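Local coordinates for protein SsfX3 (Streptomyces sp. SF2575, PDB 3SKV) that probably transfers a salicylyl group to a tetracycline intermediate and combines a jelly-roll part with a GDSL/SGNH-type fold, at residues A31-L42 against E169-K180; L120-A130 against L148-L159. The protein carries 1 engineered substitution. One frame throughout, in Å; residues are numbered along the deposited sequence.

In the fold
Both contacts lie on the same side of the chain's centre, their own centres about 15 Å apart, in the beta-rich part of the protein, whose antiparallel sheets are consistent with the jelly-roll fold. Along the chain, contact 2 is nested inside the loop that contact 1 closes, and strand 153-158 is followed in the chain by strand 164-172. In contact 1, strand 33-35 forms an edge of the four-stranded antiparallel sheet, whereas Leu178 lies on a short, weakly bonded strand that pairs with 86-91. Strand 86-91 also pairs with 153-158, linking the two sites. Contact 1 pairs the short strand 33-35 with 164-172, while contact 2 turns one face toward helix 208-216 of the GDSL-like part.

Contact 1: A31-L42 against E169-K180; sequences ADRSVSPTDPAL and EVRLEAGATLEK
Arg33 reaches from its own strand across to the chain running from Glu173 to Leu178. Its CB lies 3.7 Å from Glu173 O; from there CG stands anti to the backbone N (chi1 -167°) and the chain runs extended, bringing CD to 3.5 Å from Ala176 O. Arg33 NH1 then donates to Ala176 O at 2.7 Å, a bond lying in both the guanidinium and the carbonyl plane. Leu178 CB sits 3.3 Å above one face of the guanidinium, toward its rim. The backbones of strands 33-35 and 169-172 run antiparallel (155° between their directions), with Arg33 and Leu172, and Val35 and Val170, as hydrogen-bonded pairs. This is the edge of one sheet of the probable jelly roll; Leu178, on a short, weakly bonded strand that pairs with 86-91, meets Val35 tip to tip, CD2 to CG1 at 3.7 Å, while its CG packs on Ala41 CB at 3.6 Å. On the opposite face of the strand pair, Ser34 OG donates to Glu169 OE2 at 2.6 Å, approaching on the anti side. Arg171 NH2 makes a weak salt bridge to Asp32 OD2 at 3.3 Å; Arg171 NH1 makes a salt bridge with Glu142.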
loop_
_atom_site.group_PDB
_atom_site.type_symbol
_atom_site.label_atom_id
_atom_site.label_comp_id
_atom_site.label_asym_id
_atom_site.label_seq_id
_atom_site.Cartn_x
_atom_site.Cartn_y
_atom_site.Cartn_z
ATOM N N ALA A 31 7.982 -24.740 27.130
ATOM C CA ALA A 31 6.530 -24.863 27.039
ATOM C C ALA A 31 5.866 -24.010 25.937
ATOM O O ALA A 31 4.853 -24.455 25.364
ATOM C CB ALA A 31 5.904 -24.561 28.393
ATOM N N ASP A 32 6.422 -22.799 25.661
ATOM C CA ASP A 32 5.929 -21.838 24.677
ATOM C C ASP A 32 5.406 -22.481 23.407
ATOM O O ASP A 32 5.953 -23.486 22.940
ATOM C CB ASP A 32 7.005 -20.797 24.329
ATOM C CG ASP A 32 7.362 -19.837 25.451
ATOM O OD1 ASP A 32 6.646 -19.836 26.500
ATOM O OD2 ASP A 32 8.343 -19.069 25.284
ATOM N N ARG A 33 4.334 -21.917 22.855
ATOM C CA ARG A 33 3.758 -22.454 21.628
ATOM C C ARG A 33 4.511 -21.866 20.411
ATOM O O ARG A 33 4.516 -20.661 20.224
ATOM C CB ARG A 33 2.251 -22.162 21.570
ATOM C CG ARG A 33 1.557 -22.958 20.488
ATOM C CD ARG A 33 0.132 -22.527 20.252
ATOM N NE ARG A 33 -0.396 -23.205 19.073
ATOM C CZ ARG A 33 -1.681 -23.443 18.856
ATOM N NH1 ARG A 33 -2.591 -23.058 19.740
ATOM N NH2 ARG A 33 -2.068 -24.077 17.755
ATOM N N SER A 34 5.194 -22.713 19.643
ATOM C CA SER A 34 5.924 -22.308 18.447
ATOM C C SER A 34 5.002 -22.441 17.242
ATOM O O SER A 34 4.364 -23.471 17.067
ATOM C CB SER A 34 7.178 -23.143 18.252
ATOM O OG SER A 34 7.854 -22.671 17.097
ATOM N N VAL A 35 4.908 -21.381 16.441
ATOM C CA VAL A 35 4.013 -21.325 15.289
ATOM C C VAL A 35 4.785 -21.055 14.006
ATOM O O VAL A 35 5.495 -20.052 13.908
ATOM C CB VAL A 35 2.861 -20.281 15.513
ATOM C CG1 VAL A 35 1.895 -20.230 14.313
ATOM C CG2 VAL A 35 2.104 -20.545 16.837
ATOM N N SER A 36 4.621 -21.932 13.008
ATOM C CA SER A 36 5.264 -21.726 11.709
ATOM C C SER A 36 4.653 -20.516 11.004
ATOM O O SER A 36 3.441 -20.331 11.097
ATOM C CB SER A 36 5.107 -22.958 10.828
ATOM O OG SER A 36 5.428 -22.645 9.480
ATOM N N PRO A 37 5.443 -19.703 10.264
ATOM C CA PRO A 37 4.850 -18.587 9.494
ATOM C C PRO A 37 3.842 -19.048 8.413
ATOM O O PRO A 37 3.010 -18.249 7.979
ATOM C CB PRO A 37 6.070 -17.909 8.867
ATOM C CG PRO A 37 7.212 -18.328 9.683
ATOM C CD PRO A 37 6.902 -19.753 10.042
ATOM N N THR A 38 3.862 -20.344 8.044
ATOM C CA THR A 38 2.931 -20.954 7.066
ATOM C C THR A 38 1.805 -21.768 7.750
ATOM O O THR A 38 1.128 -22.566 7.085
ATOM C CB THR A 38 3.703 -21.789 6.015
ATOM O OG1 THR A 38 4.407 -22.855 6.676
ATOM C CG2 THR A 38 4.679 -20.944 5.195
ATOM N N ASP A 39 1.624 -21.610 9.079
ATOM C CA ASP A 39 0.553 -22.300 9.818
ATOM C C ASP A 39 -0.813 -21.925 9.174
ATOM O O ASP A 39 -1.018 -20.760 8.852
ATOM C CB ASP A 39 0.551 -21.874 11.290
ATOM C CG ASP A 39 -0.391 -22.676 12.171
ATOM O OD1 ASP A 39 -1.632 -22.485 12.051
ATOM O OD2 ASP A 39 0.110 -23.468 13.007
ATOM N N PRO A 40 -1.753 -22.885 8.987
ATOM C CA PRO A 40 -3.046 -22.539 8.359
ATOM C C PRO A 40 -3.901 -21.517 9.116
ATOM O O PRO A 40 -4.806 -20.966 8.515
ATOM C CB PRO A 40 -3.748 -23.905 8.227
ATOM C CG PRO A 40 -3.136 -24.752 9.270
ATOM C CD PRO A 40 -1.694 -24.333 9.306
ATOM N N ALA A 41 -3.636 -21.272 10.416
ATOM C CA ALA A 41 -4.398 -20.286 11.201
ATOM C C ALA A 41 -3.955 -18.851 10.860
ATOM O O ALA A 41 -4.710 -17.914 11.122
ATOM C CB ALA A 41 -4.274 -20.553 12.708
ATOM N N LEU A 42 -2.750 -18.680 10.258
ATOM C CA LEU A 42 -2.233 -17.353 9.867
ATOM C C LEU A 42 -2.768 -16.909 8.515
ATOM O O LEU A 42 -2.909 -17.721 7.594
ATOM C CB LEU A 42 -0.688 -17.228 9.900
ATOM C CG LEU A 42 0.055 -17.789 11.146
ATOM C CD1 LEU A 42 1.536 -17.559 11.051
ATOM C CD2 LEU A 42 -0.488 -17.239 12.458
ATOM N N GLU A 169 9.513 -17.525 12.596
ATOM C CA GLU A 169 8.729 -18.114 13.685
ATOM C C GLU A 169 7.859 -17.097 14.397
ATOM O O GLU A 169 8.206 -15.920 14.483
ATOM C CB GLU A 169 9.706 -18.705 14.722
ATOM C CG GLU A 169 9.125 -19.707 15.714
ATOM C CD GLU A 169 10.023 -20.033 16.894
ATOM O OE1 GLU A 169 11.140 -19.466 16.996
ATOM O OE2 GLU A 169 9.593 -20.856 17.735
ATOM N N VAL A 170 6.735 -17.570 14.927
ATOM C CA VAL A 170 5.829 -16.825 15.780
ATOM C C VAL A 170 5.761 -17.632 17.074
ATOM O O VAL A 170 5.652 -18.864 17.041
ATOM C CB VAL A 170 4.438 -16.551 15.167
ATOM C CG1 VAL A 170 3.523 -15.839 16.169
ATOM C CG2 VAL A 170 4.565 -15.713 13.890
ATOM N N ARG A 171 5.926 -16.964 18.204
ATOM C CA ARG A 171 5.831 -17.657 19.477
ATOM C C ARG A 171 4.741 -17.035 20.322
ATOM O O ARG A 171 4.524 -15.825 20.273
ATOM C CB ARG A 171 7.167 -17.666 20.215
ATOM C CG ARG A 171 8.079 -18.800 19.796
ATOM C CD ARG A 171 9.507 -18.610 20.291
ATOM N NE ARG A 171 9.536 -18.239 21.705
ATOM C CZ ARG A 171 10.078 -17.119 22.168
ATOM N NH1 ARG A 171 10.696 -16.284 21.347
ATOM N NH2 ARG A 171 10.045 -16.848 23.466
ATOM N N LEU A 172 4.041 -17.873 21.074
ATOM C CA LEU A 172 2.937 -17.481 21.953
ATOM C C LEU A 172 3.080 -18.244 23.263
ATOM O O LEU A 172 3.896 -19.186 23.349
ATOM C CB LEU A 172 1.562 -17.804 21.310
ATOM C CG LEU A 172 1.305 -17.282 19.891
ATOM C CD1 LEU A 172 0.091 -17.946 19.277
ATOM C CD2 LEU A 172 1.171 -15.770 19.869
ATOM N N GLU A 173 2.272 -17.846 24.281
ATOM C CA GLU A 173 2.245 -18.474 25.591
ATOM C C GLU A 173 1.887 -19.953 25.422
ATOM O O GLU A 173 1.124 -20.301 24.514
ATOM C CB GLU A 173 1.218 -17.754 26.486
ATOM C CG GLU A 173 1.190 -18.206 27.944
ATOM C CD GLU A 173 2.208 -17.530 28.843
ATOM O OE1 GLU A 173 3.419 -17.835 28.723
ATOM O OE2 GLU A 173 1.791 -16.689 29.671
ATOM N N ALA A 174 2.440 -20.821 26.286
ATOM C CA ALA A 174 2.113 -22.247 26.266
ATOM C C ALA A 174 0.607 -22.414 26.553
ATOM O O ALA A 174 0.049 -21.713 27.412
ATOM C CB ALA A 174 2.909 -22.962 27.347
ATOM N N GLY A 175 -0.044 -23.320 25.843
ATOM C CA GLY A 175 -1.475 -23.544 26.030
ATOM C C GLY A 175 -2.375 -22.466 25.444
ATOM O O GLY A 175 -3.595 -22.552 25.584
ATOM N N ALA A 176 -1.796 -21.448 24.768
ATOM C CA ALA A 176 -2.599 -20.401 24.142
ATOM C C ALA A 176 -3.318 -20.955 22.895
ATOM O O ALA A 176 -2.761 -21.812 22.181
ATOM C CB ALA A 176 -1.720 -19.217 23.740
ATOM N N THR A 177 -4.546 -20.452 22.653
ATOM C CA THR A 177 -5.372 -20.790 21.502
ATOM C C THR A 177 -4.821 -20.086 20.247
ATOM O O THR A 177 -4.213 -19.010 20.332
ATOM C CB THR A 177 -6.815 -20.301 21.728
ATOM O OG1 THR A 177 -6.801 -18.877 21.833
ATOM C CG2 THR A 177 -7.468 -20.912 22.969
ATOM N N LEU A 178 -5.061 -20.678 19.086
ATOM C CA LEU A 178 -4.639 -20.094 17.822
ATOM C C LEU A 178 -5.742 -20.372 16.838
ATOM O O LEU A 178 -6.064 -21.534 16.580
ATOM C CB LEU A 178 -3.286 -20.677 17.367
ATOM C CG LEU A 178 -2.748 -20.220 15.997
ATOM C CD1 LEU A 178 -2.487 -18.681 15.937
ATOM C CD2 LEU A 178 -1.527 -21.000 15.627
ATOM N N GLU A 179 -6.374 -19.311 16.337
ATOM C CA GLU A 179 -7.489 -19.445 15.393
ATOM C C GLU A 179 -7.307 -18.549 14.200
ATOM O O GLU A 179 -6.671 -17.502 14.314
ATOM C CB GLU A 179 -8.834 -19.115 16.069
ATOM C CG GLU A 179 -9.233 -20.004 17.236
ATOM C CD GLU A 179 -10.605 -19.686 17.814
ATOM O OE1 GLU A 179 -10.815 -18.536 18.272
ATOM O OE2 GLU A 179 -11.486 -20.576 17.769
ATOM N N LYS A 180 -7.896 -18.939 13.064
ATOM C CA LYS A 180 -7.875 -18.136 11.845
ATOM C C LYS A 180 -8.840 -16.964 12.006
ATOM O O LYS A 180 -9.937 -17.138 12.558
ATOM C CB LYS A 180 -8.317 -18.993 10.641
ATOM C CG LYS A 180 -8.011 -18.369 9.284
ATOM C CD LYS A 180 -8.657 -19.134 8.154
ATOM C CE LYS A 180 -7.620 -19.792 7.278
ATOM N NZ LYS A 180 -7.733 -21.274 7.271
#

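Contact 2: L120-A130 against L148-L159; sequences LLDVLVDGELA and LPAGDKLVELWL
Leu154 O is gripped twice: Asp126 N donates to it at 2.9 Å, in the carbonyl plane, and water 2 donates to it at 3.0 Å. The same water also accepts from Gly127 N and donates to Glu156 OE2, tying the turn to the neighbouring strand. Strands 120-125 and 153-158 run antiparallel (164°) within the probable jelly-roll domain, and the first folds back into strand 128-134 through a type I' turn from Val125 to Glu128, a beta hairpin. Asp126 carries the ladder past the last strand pair with its side chain: OD1 accepts Leu154 N at 2.8 Å, met on the syn side but 32° out of the carboxylate plane.

Lys153 passes its aliphatic chain along Val125: Lys153 CD lies 3.8 Å from Val125 CG1, and the same methyl meets the Pro149 ring. The lysine CG sits between the backbone N and the carbonyl carbon (chi1 69°), and the chain bends so that Lys153 NZ donates to Pro149 O at 2.7 Å and to Gly151 O, with Ser93 O as a further acceptor. With an alanine in its place, the carbonyls of the 149-151 loop would probably lose their shared donor and Val125 CG1 the methylenes packed against it.

On the face bearing Leu124, Glu156 and Trp158, Leu124 CD2 lies 3.7 Å from Trp158 NE1, oblique to the indole. Trp158 NE1 donates to Glu156 OE1 at 3.1 Å, which probably helps to hold the ring's rotation, and Arg86 adds a cation-pi contact. Leu124 and Trp158 also touch helix 208-216, so this face meets the GDSL-like part. Toward the far end, Leu121 and Leu159 lie side by side, their CD2 methyls 3.8 Å apart.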
loop_
_atom_site.group_PDB
_atom_site.type_symbol
_atom_site.label_atom_id
_atom_site.label_comp_id
_atom_site.label_asym_id
_atom_site.label_seq_id
_atom_site.Cartn_x
_atom_site.Cartn_y
_atom_site.Cartn_z
ATOM N N LEU A 120 9.530 0.643 11.804
ATOM C CA LEU A 120 8.445 0.353 12.743
ATOM C C LEU A 120 7.521 -0.755 12.266
ATOM O O LEU A 120 7.335 -0.951 11.070
ATOM C CB LEU A 120 7.635 1.619 13.119
ATOM C CG LEU A 120 8.415 2.844 13.681
ATOM C CD1 LEU A 120 7.536 4.080 13.687
ATOM C CD2 LEU A 120 9.003 2.565 15.091
ATOM N N LEU A 121 6.966 -1.476 13.227
ATOM C CA LEU A 121 6.035 -2.570 13.082
ATOM C C LEU A 121 4.927 -2.205 14.064
ATOM O O LEU A 121 5.199 -1.866 15.222
ATOM C CB LEU A 121 6.762 -3.884 13.493
ATOM C CG LEU A 121 6.077 -5.295 13.559
ATOM C CD1 LEU A 121 4.813 -5.345 14.369
ATOM C CD2 LEU A 121 6.065 -6.016 12.259
ATOM N N ASP A 122 3.680 -2.225 13.589
ATOM C CA ASP A 122 2.545 -1.929 14.446
ATOM C C ASP A 122 1.848 -3.194 14.841
ATOM O O ASP A 122 1.703 -4.106 14.022
ATOM C CB ASP A 122 1.558 -0.974 13.771
ATOM C CG ASP A 122 1.975 0.491 13.808
ATOM O OD1 ASP A 122 2.974 0.810 14.499
ATOM O OD2 ASP A 122 1.296 1.323 13.152
ATOM N N VAL A 123 1.416 -3.240 16.107
ATOM C CA VAL A 123 0.649 -4.339 16.673
ATOM C C VAL A 123 -0.729 -3.747 17.022
ATOM O O VAL A 123 -0.854 -2.875 17.897
ATOM C CB VAL A 123 1.347 -5.015 17.896
ATOM C CG1 VAL A 123 0.553 -6.216 18.385
ATOM C CG2 VAL A 123 2.791 -5.428 17.574
ATOM N N LEU A 124 -1.755 -4.200 16.292
ATOM C CA LEU A 124 -3.129 -3.794 16.540
ATOM C C LEU A 124 -3.855 -4.934 17.216
ATOM O O LEU A 124 -3.636 -6.101 16.862
ATOM C CB LEU A 124 -3.836 -3.392 15.249
ATOM C CG LEU A 124 -3.758 -1.918 14.864
ATOM C CD1 LEU A 124 -2.355 -1.519 14.471
ATOM C CD2 LEU A 124 -4.705 -1.625 13.753
ATOM N N VAL A 125 -4.672 -4.611 18.222
ATOM C CA VAL A 125 -5.464 -5.587 18.957
ATOM C C VAL A 125 -6.920 -5.144 18.824
ATOM O O VAL A 125 -7.284 -4.080 19.323
ATOM C CB VAL A 125 -4.996 -5.725 20.432
ATOM C CG1 VAL A 125 -5.961 -6.599 21.239
ATOM C CG2 VAL A 125 -3.577 -6.281 20.502
ATOM N N ASP A 126 -7.738 -5.944 18.138
ATOM C CA ASP A 126 -9.145 -5.624 17.844
ATOM C C ASP A 126 -9.288 -4.214 17.212
ATOM O O ASP A 126 -10.093 -3.407 17.657
ATOM C CB ASP A 126 -10.073 -5.844 19.063
ATOM C CG ASP A 126 -10.153 -7.278 19.596
ATOM O OD1 ASP A 126 -9.997 -8.235 18.790
ATOM O OD2 ASP A 126 -10.429 -7.444 20.809
ATOM N N GLY A 127 -8.447 -3.931 16.220
ATOM C CA GLY A 127 -8.442 -2.674 15.469
ATOM C C GLY A 127 -7.850 -1.463 16.161
ATOM O O GLY A 127 -7.900 -0.356 15.620
ATOM N N GLU A 128 -7.298 -1.643 17.362
ATOM C CA GLU A 128 -6.717 -0.534 18.097
ATOM C C GLU A 128 -5.242 -0.736 18.242
ATOM O O GLU A 128 -4.819 -1.855 18.521
ATOM C CB GLU A 128 -7.403 -0.375 19.452
ATOM C CG GLU A 128 -8.739 0.338 19.343
ATOM C CD GLU A 128 -9.413 0.595 20.677
ATOM O OE1 GLU A 128 -8.939 1.486 21.422
ATOM O OE2 GLU A 128 -10.417 -0.091 20.979
ATOM N N LEU A 129 -4.448 0.334 18.033
ATOM C CA LEU A 129 -2.986 0.268 18.142
ATOM C C LEU A 129 -2.560 -0.023 19.578
ATOM O O LEU A 129 -2.894 0.735 20.478
ATOM C CB LEU A 129 -2.315 1.538 17.577
ATOM C CG LEU A 129 -0.779 1.618 17.634
ATOM C CD1 LEU A 129 -0.115 0.499 16.838
ATOM C CD2 LEU A 129 -0.297 2.949 17.099
ATOM N N ALA A 130 -1.863 -1.145 19.783
ATOM C CA ALA A 130 -1.401 -1.611 21.099
ATOM C C ALA A 130 0.074 -1.360 21.298
ATOM O O ALA A 130 0.493 -1.063 22.415
ATOM C CB ALA A 130 -1.697 -3.097 21.269
ATOM N N LEU A 148 -0.130 -7.735 26.207
ATOM C CA LEU A 148 -1.279 -7.589 25.319
ATOM C C LEU A 148 -2.482 -7.998 26.167
ATOM O O LEU A 148 -2.289 -8.745 27.132
ATOM C CB LEU A 148 -1.180 -8.519 24.083
ATOM C CG LEU A 148 -0.120 -8.187 23.046
ATOM C CD1 LEU A 148 -0.116 -9.211 21.944
ATOM C CD2 LEU A 148 -0.353 -6.815 22.458
ATOM N N PRO A 149 -3.719 -7.550 25.832
ATOM C CA PRO A 149 -4.887 -7.975 26.621
ATOM C C PRO A 149 -5.039 -9.487 26.715
ATOM O O PRO A 149 -4.700 -10.206 25.780
ATOM C CB PRO A 149 -6.074 -7.375 25.856
ATOM C CG PRO A 149 -5.491 -6.254 25.076
ATOM C CD PRO A 149 -4.121 -6.674 24.713
ATOM N N ALA A 150 -5.545 -9.965 27.855
ATOM C CA ALA A 150 -5.811 -11.384 28.039
ATOM C C ALA A 150 -7.133 -11.688 27.333
ATOM O O ALA A 150 -7.942 -10.776 27.087
ATOM C CB ALA A 150 -5.915 -11.695 29.528
ATOM N N GLY A 151 -7.343 -12.948 26.990
ATOM C CA GLY A 151 -8.582 -13.337 26.332
ATOM C C GLY A 151 -8.472 -13.329 24.830
ATOM O O GLY A 151 -7.525 -12.758 24.276
ATOM N N ASP A 152 -9.441 -13.980 24.167
ATOM C CA ASP A 152 -9.485 -14.060 22.715
ATOM C C ASP A 152 -9.576 -12.669 22.089
ATOM O O ASP A 152 -10.338 -11.819 22.556
ATOM C CB ASP A 152 -10.623 -14.978 22.219
ATOM C CG ASP A 152 -10.478 -15.397 20.748
ATOM O OD1 ASP A 152 -9.318 -15.695 20.309
ATOM O OD2 ASP A 152 -11.519 -15.479 20.047
ATOM N N LYS A 153 -8.767 -12.441 21.056
ATOM C CA LYS A 153 -8.680 -11.156 20.368
ATOM C C LYS A 153 -8.063 -11.333 18.996
ATOM O O LYS A 153 -7.285 -12.269 18.773
ATOM C CB LYS A 153 -7.821 -10.162 21.201
ATOM C CG LYS A 153 -6.346 -10.535 21.263
ATOM C CD LYS A 153 -5.702 -10.174 22.574
ATOM C CE LYS A 153 -4.398 -10.900 22.734
ATOM N NZ LYS A 153 -4.510 -11.982 23.756
ATOM N N LEU A 154 -8.359 -10.396 18.088
ATOM C CA LEU A 154 -7.726 -10.395 16.781
ATOM C C LEU A 154 -6.421 -9.594 16.872
ATOM O O LEU A 154 -6.423 -8.435 17.284
ATOM C CB LEU A 154 -8.674 -9.837 15.704
ATOM C CG LEU A 154 -8.066 -9.545 14.310
ATOM C CD1 LEU A 154 -7.458 -10.802 13.643
ATOM C CD2 LEU A 154 -9.073 -8.868 13.395
ATOM N N VAL A 155 -5.313 -10.218 16.481
ATOM C CA VAL A 155 -3.999 -9.589 16.463
ATOM C C VAL A 155 -3.589 -9.282 15.023
ATOM O O VAL A 155 -3.544 -10.201 14.202
ATOM C CB VAL A 155 -2.937 -10.443 17.177
ATOM C CG1 VAL A 155 -1.595 -9.694 17.226
ATOM C CG2 VAL A 155 -3.397 -10.818 18.584
ATOM N N GLU A 156 -3.304 -8.002 14.711
ATOM C CA GLU A 156 -2.845 -7.620 13.368
ATOM C C GLU A 156 -1.460 -7.037 13.519
ATOM O O GLU A 156 -1.254 -6.088 14.289
ATOM C CB GLU A 156 -3.748 -6.587 12.664
ATOM C CG GLU A 156 -5.247 -6.850 12.686
ATOM C CD GLU A 156 -6.132 -5.655 12.356
ATOM O OE1 GLU A 156 -5.690 -4.772 11.585
ATOM O OE2 GLU A 156 -7.284 -5.614 12.849
ATOM N N LEU A 157 -0.512 -7.618 12.812
ATOM C CA LEU A 157 0.875 -7.154 12.768
ATOM C C LEU A 157 1.025 -6.428 11.426
ATOM O O LEU A 157 0.979 -7.079 10.375
ATOM C CB LEU A 157 1.835 -8.366 12.828
ATOM C CG LEU A 157 2.447 -8.748 14.187
ATOM C CD1 LEU A 157 1.432 -8.694 15.316
ATOM C CD2 LEU A 157 3.038 -10.111 14.122
ATOM N N TRP A 158 1.086 -5.087 11.460
ATOM C CA TRP A 158 1.252 -4.272 10.265
ATOM C C TRP A 158 2.727 -4.133 10.025
ATOM O O TRP A 158 3.443 -3.440 10.759
ATOM C CB TRP A 158 0.616 -2.906 10.449
ATOM C CG TRP A 158 -0.860 -2.947 10.349
ATOM C CD1 TRP A 158 -1.737 -3.460 11.260
ATOM C CD2 TRP A 158 -1.651 -2.349 9.317
ATOM N NE1 TRP A 158 -3.035 -3.264 10.829
ATOM C CE2 TRP A 158 -3.011 -2.586 9.639
ATOM C CE3 TRP A 158 -1.341 -1.685 8.119
ATOM C CZ2 TRP A 158 -4.053 -2.166 8.821
ATOM C CZ3 TRP A 158 -2.374 -1.325 7.283
ATOM C CH2 TRP A 158 -3.714 -1.535 7.647
ATOM N N LEU A 159 3.183 -4.829 9.017
ATOM C CA LEU A 159 4.586 -4.936 8.626
ATOM C C LEU A 159 5.172 -3.597 8.152
ATOM O O LEU A 159 4.405 -2.746 7.690
ATOM C CB LEU A 159 4.731 -6.055 7.562
ATOM C CG LEU A 159 4.168 -7.477 7.926
ATOM C CD1 LEU A 159 4.768 -8.546 7.007
ATOM C CD2 LEU A 159 4.496 -7.866 9.385
HETATM O O HOH W 1 -12.380 -9.879 21.256
HETATM O O HOH W 2 -7.022 -6.050 15.513
#